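PDB 4ZKQ: uncharacterized protein, which binds chemokines and probably serves a rodent gammaherpesvirus as a decoy receptor for those of its host. Local coordinates for residues A[63-67]-A[68-72]; A[100-103]-A[104-108]; A[199-203]-A[204-208]. All coordinates share one frame; numbering follows the deposited sequence.

Overall arrangement
All three contacts are local turns; interactions 2 and 3 each lie on the same side of the chain's centre as interaction 1. Interaction 1 is a tight hairpin at the edge of a four-stranded antiparallel sheet. Interaction 2 is the 3-10 turn leading into strand 108-111, at the other edge of that sheet; their centres lie about 14 Å apart, with about 5 Å between nearest atoms. Interaction 3 belongs to another sheet yet meets the hairpin directly: Leu-65 and Leu-66 pack against Thr-207, and Leu-66 also meets Asn-205. Sugar lies beside interactions 1 and 3: Asn-205 carries an N-acetylglucosamine, and the side chain of Glu-67 comes within about 4 Å of a bound N-acetylglucosamine.

Interaction 1 of 3, residues A[63-67]-A[68-72]; sequences LDLLE and KETAV
Leu-65 and Lys-68 close a beta hairpin with a two-residue loop, a type I' turn that has Leu-66 and Glu-67 at its tip, both at positive phi. The bond from Leu-65 N to Lys-68 O (2.9 Å) is nearly straight; the return bond, Lys-68 N to Leu-65 O (3.1 Å), comes in from above the carbonyl plane. One hydrogen-bonded pair further on, Thr-70 N meets Leu-63 O at 2.7 Å, and Leu-63 N gives to Thr-70 O. Between these two pairs, Asp-64 faces Glu-69 in a non-hydrogen-bonded pair. Thr-70 sits on the same face as Leu-65, its CB 4.1 Å from Leu-65 CD1, and the two side chains cross at about a right angle. With chi1 at -54°, Thr-70 holds OG1 beside its own backbone N, where the hydroxyl can donate back to Lys-68 O (3.1 Å). Farther out, Arg-151 of strand 147-152 hydrogen-bonds the carbonyls of Leu-65 and Leu-66, while Leu-65 packs on Thr-207 and Ile-209. Lys-68 O is thus gripped from opposite faces of its plane, by an amide and a hydroxyl, and the guanidinium of Arg-151 bridges two carbonyls of the turn, which should stiffen the hairpin's end.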
loop_
_atom_site.group_PDB
_atom_site.type_symbol
_atom_site.label_atom_id
_atom_site.label_comp_id
_atom_site.label_asym_id
_atom_site.label_seq_id
_atom_site.Cartn_x
_atom_site.Cartn_y
_atom_site.Cartn_z
ATOM N N LEU A 63 -4.501 19.863 6.047
ATOM C CA LEU A 63 -3.766 20.936 6.708
ATOM C C LEU A 63 -3.697 22.144 5.787
ATOM O O LEU A 63 -3.605 21.996 4.567
ATOM C CB LEU A 63 -2.350 20.502 7.070
ATOM C CG LEU A 63 -2.047 19.936 8.454
ATOM C CD1 LEU A 63 -0.548 19.730 8.564
ATOM C CD2 LEU A 63 -2.542 20.837 9.572
ATOM N N ASP A 64 -3.733 23.341 6.362
ATOM C CA ASP A 64 -3.583 24.543 5.558
ATOM C C ASP A 64 -2.103 24.726 5.256
ATOM O O ASP A 64 -1.310 25.022 6.145
ATOM C CB ASP A 64 -4.158 25.771 6.264
ATOM C CG ASP A 64 -4.119 27.011 5.387
ATOM O OD1 ASP A 64 -4.792 27.019 4.332
ATOM O OD2 ASP A 64 -3.415 27.976 5.750
ATOM N N LEU A 65 -1.742 24.520 3.994
ATOM C CA LEU A 65 -0.350 24.551 3.563
ATOM C C LEU A 65 -0.239 25.273 2.229
ATOM O O LEU A 65 -1.018 25.005 1.309
ATOM C CB LEU A 65 0.210 23.133 3.431
ATOM C CG LEU A 65 0.250 22.261 4.685
ATOM C CD1 LEU A 65 0.539 20.831 4.295
ATOM C CD2 LEU A 65 1.303 22.756 5.661
ATOM N N LEU A 66 0.735 26.173 2.122
ATOM C CA LEU A 66 0.921 26.969 0.913
ATOM C C LEU A 66 -0.418 27.508 0.408
ATOM O O LEU A 66 -0.708 27.465 -0.783
ATOM C CB LEU A 66 1.621 26.134 -0.164
ATOM C CG LEU A 66 3.057 25.741 0.196
ATOM C CD1 LEU A 66 3.648 24.751 -0.797
ATOM C CD2 LEU A 66 3.942 26.972 0.277
ATOM N N GLU A 67 -1.235 27.963 1.354
ATOM C CA GLU A 67 -2.468 28.715 1.090
ATOM C C GLU A 67 -3.660 27.901 0.561
ATOM O O GLU A 67 -4.635 28.478 0.072
ATOM C CB GLU A 67 -2.170 29.867 0.119
ATOM C CG GLU A 67 -1.013 30.758 0.583
ATOM C CD GLU A 67 -0.840 32.012 -0.260
ATOM O OE1 GLU A 67 -1.755 32.345 -1.041
ATOM O OE2 GLU A 67 0.215 32.667 -0.134
ATOM N N LYS A 68 -3.604 26.578 0.683
ATOM C CA LYS A 68 -4.771 25.734 0.412
ATOM C C LYS A 68 -4.846 24.580 1.402
ATOM O O LYS A 68 -3.833 24.181 1.980
ATOM C CB LYS A 68 -4.738 25.163 -1.008
ATOM C CG LYS A 68 -4.828 26.188 -2.127
ATOM C CD LYS A 68 -4.880 25.488 -3.481
ATOM C CE LYS A 68 -4.749 26.460 -4.644
ATOM N NZ LYS A 68 -4.692 25.752 -5.963
ATOM N N GLU A 69 -6.049 24.051 1.601
ATOM C CA GLU A 69 -6.224 22.850 2.408
ATOM C C GLU A 69 -5.622 21.670 1.659
ATOM O O GLU A 69 -5.977 21.418 0.510
ATOM C CB GLU A 69 -7.700 22.610 2.705
ATOM C CG GLU A 69 -8.255 23.494 3.805
ATOM C CD GLU A 69 -8.205 22.820 5.162
ATOM O OE1 GLU A 69 -9.212 22.184 5.536
ATOM O OE2 GLU A 69 -7.163 22.915 5.848
ATOM N N THR A 70 -4.710 20.960 2.316
ATOM C CA THR A 70 -3.916 19.921 1.673
ATOM C C THR A 70 -3.983 18.588 2.415
ATOM O O THR A 70 -3.765 18.541 3.626
ATOM C CB THR A 70 -2.445 20.359 1.583
ATOM O OG1 THR A 70 -2.371 21.637 0.937
ATOM C CG2 THR A 70 -1.613 19.336 0.815
ATOM N N ALA A 71 -4.273 17.515 1.677
ATOM C CA ALA A 71 -4.228 16.152 2.209
ATOM C C ALA A 71 -3.116 15.377 1.514
ATOM O O ALA A 71 -2.891 15.539 0.314
ATOM C CB ALA A 71 -5.559 15.456 2.020
ATOM N N VAL A 72 -2.419 14.552 2.279
ATOM C CA VAL A 72 -1.312 13.760 1.769
ATOM C C VAL A 72 -1.577 12.305 2.109
ATOM O O VAL A 72 -1.529 11.913 3.273
ATOM C CB VAL A 72 0.033 14.213 2.364
ATOM C CG1 VAL A 72 1.174 13.345 1.848
ATOM C CG2 VAL A 72 0.287 15.684 2.028
#

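Interaction 2 of 3, residues A[100-103]-A[104-108]; sequences VAVN and ESDLT
Asn-103 and Asp-106 bracket a single turn of 3-10 helix, residues 104-106, in the loop that runs from strand 85-94 to strand 108-111. Glu-104 opens the turn, and its extended side chain leads away from Asn-103 to a salt bridge with Arg-134 and packing on Trp-94 and Phe-121. Ser-105 completes the Asn-Glu-Ser glycosylation sequon; Asn-103 is a known N-linked site of this protein, although no sugar is present on it here. Asp-106 makes the contact. Its backbone N donates to Asn-103 O (2.9 Å) from above the carbonyl plane, the i to i+3 bond of the 3-10 turn. Its side chain then folds back along the turn: with chi1 at -70°, CG lies beside its own backbone N, and the carboxylate approaches the start of the turn. Asp-106 CB rests 3.8 Å from Val-102 CG1, a branch held anti to the Val-102 backbone N, while Val-102 also packs on Trp-94 and the Cys-96–Cys-160 disulfide. Leu-107 N repeats the pattern with a 3.2 Å bond to Glu-104 O, and the Leu-107 side chain packs on Trp-94, Pro-119 and Phe-121 before Thr-108 enters the strand. Two bonds therefore join Asn-103 and Asp-106, the second running from Asn-103 N to the anti side of Asp-106 OD2 at 2.9 Å, 29° out of the carboxylate plane.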
loop_
_atom_site.group_PDB
_atom_site.type_symbol
_atom_site.label_atom_id
_atom_site.label_comp_id
_atom_site.label_asym_id
_atom_site.label_seq_id
_atom_site.Cartn_x
_atom_site.Cartn_y
_atom_site.Cartn_z
ATOM N N VAL A 100 -21.231 26.457 1.342
ATOM C CA VAL A 100 -19.862 26.609 0.861
ATOM C C VAL A 100 -19.862 26.750 -0.660
ATOM O O VAL A 100 -20.556 26.013 -1.369
ATOM C CB VAL A 100 -18.966 25.424 1.302
ATOM C CG1 VAL A 100 -19.533 24.115 0.831
ATOM C CG2 VAL A 100 -17.546 25.602 0.788
ATOM N N ALA A 101 -19.084 27.715 -1.145
ATOM C CA ALA A 101 -19.043 28.058 -2.564
ATOM C C ALA A 101 -17.699 27.686 -3.175
ATOM O O ALA A 101 -16.842 28.546 -3.384
ATOM C CB ALA A 101 -19.311 29.539 -2.757
ATOM N N VAL A 102 -17.524 26.400 -3.455
ATOM C CA VAL A 102 -16.296 25.906 -4.059
ATOM C C VAL A 102 -16.660 25.142 -5.318
ATOM O O VAL A 102 -17.574 24.317 -5.316
ATOM C CB VAL A 102 -15.499 25.009 -3.086
ATOM C CG1 VAL A 102 -14.271 24.424 -3.767
ATOM C CG2 VAL A 102 -15.080 25.807 -1.866
ATOM N N ASN A 103 -15.953 25.444 -6.401
ATOM C CA ASN A 103 -16.202 24.802 -7.683
ATOM C C ASN A 103 -15.342 23.553 -7.818
ATOM O O ASN A 103 -14.272 23.467 -7.217
ATOM C CB ASN A 103 -15.914 25.770 -8.837
ATOM C CG ASN A 103 -16.831 26.983 -8.831
ATOM O OD1 ASN A 103 -18.048 26.855 -8.690
ATOM N ND2 ASN A 103 -16.248 28.167 -8.986
ATOM N N GLU A 104 -15.814 22.596 -8.609
ATOM C CA GLU A 104 -15.050 21.388 -8.905
ATOM C C GLU A 104 -13.662 21.741 -9.435
ATOM O O GLU A 104 -12.690 21.034 -9.174
ATOM C CB GLU A 104 -15.798 20.516 -9.921
ATOM C CG GLU A 104 -17.127 19.986 -9.410
ATOM C CD GLU A 104 -17.872 19.142 -10.428
ATOM O OE1 GLU A 104 -17.526 19.173 -11.631
ATOM O OE2 GLU A 104 -18.816 18.439 -10.015
ATOM N N SER A 105 -13.578 22.852 -10.159
ATOM C CA SER A 105 -12.327 23.283 -10.776
ATOM C C SER A 105 -11.327 23.829 -9.769
ATOM O O SER A 105 -10.163 24.040 -10.102
ATOM C CB SER A 105 -12.610 24.346 -11.838
ATOM O OG SER A 105 -13.430 23.818 -12.864
ATOM N N ASP A 106 -11.775 24.067 -8.542
ATOM C CA ASP A 106 -10.880 24.524 -7.484
ATOM C C ASP A 106 -10.076 23.381 -6.867
ATOM O O ASP A 106 -9.114 23.617 -6.134
ATOM C CB ASP A 106 -11.678 25.233 -6.390
ATOM C CG ASP A 106 -12.226 26.572 -6.841
ATOM O OD1 ASP A 106 -11.498 27.311 -7.537
ATOM O OD2 ASP A 106 -13.386 26.879 -6.502
ATOM N N LEU A 107 -10.487 22.147 -7.143
ATOM C CA LEU A 107 -9.779 20.969 -6.644
ATOM C C LEU A 107 -8.678 20.549 -7.601
ATOM O O LEU A 107 -8.925 20.375 -8.792
ATOM C CB LEU A 107 -10.753 19.802 -6.449
ATOM C CG LEU A 107 -10.151 18.427 -6.139
ATOM C CD1 LEU A 107 -9.519 18.400 -4.751
ATOM C CD2 LEU A 107 -11.215 17.342 -6.283
ATOM N N THR A 108 -7.469 20.369 -7.080
ATOM C CA THR A 108 -6.410 19.744 -7.856
ATOM C C THR A 108 -5.779 18.592 -7.081
ATOM O O THR A 108 -5.856 18.525 -5.852
ATOM C CB THR A 108 -5.321 20.752 -8.250
ATOM O OG1 THR A 108 -4.701 21.274 -7.069
ATOM C CG2 THR A 108 -5.921 21.900 -9.078
#

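Interaction 3 of 3, residues A[199-203]-A[204-208]; sequences ETTVL and ENQTC. With NAG (2-acetamido-2-deoxy-beta-D-glucopyranose), chain B.
Gln-206 and Leu-203 stand at the two ends of a type II beta turn, through which the loop after strand 190-195 swings round into strand 206-223. The Gln-206 side chain reaches back across the inside of this bend and bonds to the loop's backbone. Its CG is anti to the backbone N (chi1 -177°) and the chain runs on extended, which brings the amide alongside residues 201-203. There OE1 accepts two consecutive amides: Val-202 N at 2.9 Å, almost straight at 174°, and Leu-203 N at 3.1 Å, more bent but in the carbonyl plane. The other end of the same amide is also engaged, since Gln-206 NE2 donates to a water that in turn donates to Thr-200 O. With both ends of the amide bonded, its orientation is defined and its rotation restrained. The Thr-201 side chain lies alongside that of Gln-206, the two running in opposite senses.

Leu-203 gives its backbone to this grip and its side chain to the interior, where it packs on Val-260 and Val-262 of strand 260-263. Its carbonyl oxygen lies 3.5 Å from Gln-206 CB. Glu-204 takes the next place in the turn and bends at chi2, so that its chain folds back over the Leu-203 carbonyl carbon; its side chain also touches Lys-246. Beyond the turn, Cys-208 is joined to Cys-197 by a disulfide, a second tie between the loop and the strand. Asn-205, at positive phi on the turn's outer corner, points away from the loop and begins the Asn-Gln-Thr sequon. Thr-207, the third residue of that sequon, donates from OG1 to Asn-205 O, and Asn-205 ND2 is covalently linked to C1 of the N-acetylglucosamine at 1.4 Å.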
loop_
_atom_site.group_PDB
_atom_site.type_symbol
_atom_site.label_atom_id
_atom_site.label_comp_id
_atom_site.label_asym_id
_atom_site.label_seq_id
_atom_site.Cartn_x
_atom_site.Cartn_y
_atom_site.Cartn_z
ATOM N N GLU A 199 17.132 19.660 6.037
ATOM C CA GLU A 199 18.147 19.527 5.012
ATOM C C GLU A 199 18.097 20.710 4.037
ATOM O O GLU A 199 17.187 21.522 4.098
ATOM C CB GLU A 199 17.924 18.203 4.293
ATOM C CG GLU A 199 18.987 17.810 3.278
ATOM C CD GLU A 199 20.380 17.750 3.868
ATOM O OE1 GLU A 199 20.505 17.504 5.088
ATOM O OE2 GLU A 199 21.351 17.955 3.110
ATOM N N THR A 200 19.090 20.814 3.160
ATOM C CA THR A 200 19.127 21.899 2.188
ATOM C C THR A 200 17.909 21.854 1.263
ATOM O O THR A 200 17.548 20.799 0.739
ATOM C CB THR A 200 20.403 21.856 1.328
ATOM O OG1 THR A 200 21.550 21.679 2.167
ATOM C CG2 THR A 200 20.547 23.151 0.537
ATOM N N THR A 201 17.295 23.017 1.066
ATOM C CA THR A 201 16.110 23.154 0.221
ATOM C C THR A 201 16.367 22.640 -1.192
ATOM O O THR A 201 17.442 22.849 -1.751
ATOM C CB THR A 201 15.650 24.632 0.159
ATOM O OG1 THR A 201 15.051 24.996 1.407
ATOM C CG2 THR A 201 14.630 24.853 -0.944
ATOM N N VAL A 202 15.373 21.957 -1.754
ATOM C CA VAL A 202 15.456 21.447 -3.119
ATOM C C VAL A 202 14.244 21.884 -3.940
ATOM O O VAL A 202 14.209 21.696 -5.156
ATOM C CB VAL A 202 15.567 19.914 -3.133
ATOM C CG1 VAL A 202 16.819 19.470 -2.388
ATOM C CG2 VAL A 202 14.335 19.278 -2.513
ATOM N N LEU A 203 13.263 22.476 -3.266
ATOM C CA LEU A 203 12.061 22.988 -3.913
ATOM C C LEU A 203 11.832 24.443 -3.553
ATOM O O LEU A 203 12.203 24.884 -2.471
ATOM C CB LEU A 203 10.827 22.189 -3.492
ATOM C CG LEU A 203 10.688 20.728 -3.905
ATOM C CD1 LEU A 203 9.395 20.180 -3.322
ATOM C CD2 LEU A 203 10.707 20.584 -5.414
ATOM N N GLU A 204 11.184 25.181 -4.444
ATOM C CA GLU A 204 10.749 26.526 -4.114
ATOM C C GLU A 204 9.556 26.471 -3.161
ATOM O O GLU A 204 8.654 25.649 -3.327
ATOM C CB GLU A 204 10.394 27.299 -5.383
ATOM C CG GLU A 204 11.537 27.357 -6.384
ATOM C CD GLU A 204 12.837 27.822 -5.752
ATOM O OE1 GLU A 204 12.873 28.964 -5.246
ATOM O OE2 GLU A 204 13.816 27.044 -5.746
ATOM N N ASN A 205 9.572 27.348 -2.162
ATOM C CA ASN A 205 8.536 27.401 -1.134
ATOM C C ASN A 205 8.376 26.057 -0.426
ATOM O O ASN A 205 7.268 25.625 -0.105
ATOM C CB ASN A 205 7.212 27.881 -1.745
ATOM C CG ASN A 205 7.090 29.395 -1.712
ATOM O OD1 ASN A 205 8.095 30.091 -1.562
ATOM N ND2 ASN A 205 5.870 29.914 -1.841
ATOM N N GLN A 206 9.512 25.423 -0.152
ATOM C CA GLN A 206 9.525 24.087 0.411
ATOM C C GLN A 206 8.846 24.055 1.768
ATOM O O GLN A 206 9.145 24.854 2.656
ATOM C CB GLN A 206 10.951 23.561 0.528
ATOM C CG GLN A 206 11.011 22.131 1.036
ATOM C CD GLN A 206 12.341 21.464 0.775
ATOM O OE1 GLN A 206 12.942 21.640 -0.286
ATOM N NE2 GLN A 206 12.808 20.688 1.743
ATOM N N THR A 207 7.918 23.118 1.898
ATOM C CA THR A 207 7.122 22.943 3.100
ATOM C C THR A 207 7.190 21.477 3.494
ATOM O O THR A 207 6.876 20.607 2.683
ATOM C CB THR A 207 5.664 23.369 2.864
ATOM O OG1 THR A 207 5.636 24.709 2.360
ATOM C CG2 THR A 207 4.849 23.294 4.148
ATOM N N CYS A 208 7.616 21.206 4.725
ATOM C CA CYS A 208 7.818 19.835 5.178
ATOM C C CYS A 208 6.702 19.376 6.110
ATOM O O CYS A 208 6.290 20.097 7.021
ATOM C CB CYS A 208 9.173 19.698 5.869
ATOM S SG CYS A 208 10.571 19.982 4.760
HETATM C C1 NAG B . 5.677 31.349 -1.793
HETATM C C2 NAG B . 6.481 32.141 -2.767
HETATM C C3 NAG B . 5.550 32.795 -3.799
HETATM C C4 NAG B . 4.479 31.785 -4.190
HETATM C C5 NAG B . 3.551 31.619 -3.009
HETATM C C6 NAG B . 2.883 30.251 -2.996
HETATM C C7 NAG B . 8.636 33.171 -2.027
HETATM C C8 NAG B . 9.333 34.230 -1.237
HETATM N N2 NAG B . 7.190 33.128 -2.041
HETATM O O3 NAG B . 6.275 33.164 -4.926
HETATM O O4 NAG B . 3.814 32.311 -5.325
HETATM O O5 NAG B . 4.283 31.767 -1.798
HETATM O O6 NAG B . 1.481 30.409 -3.186
HETATM O O7 NAG B . 9.300 32.362 -2.651
HETATM O O HOH W 1 15.279 19.237 1.520
#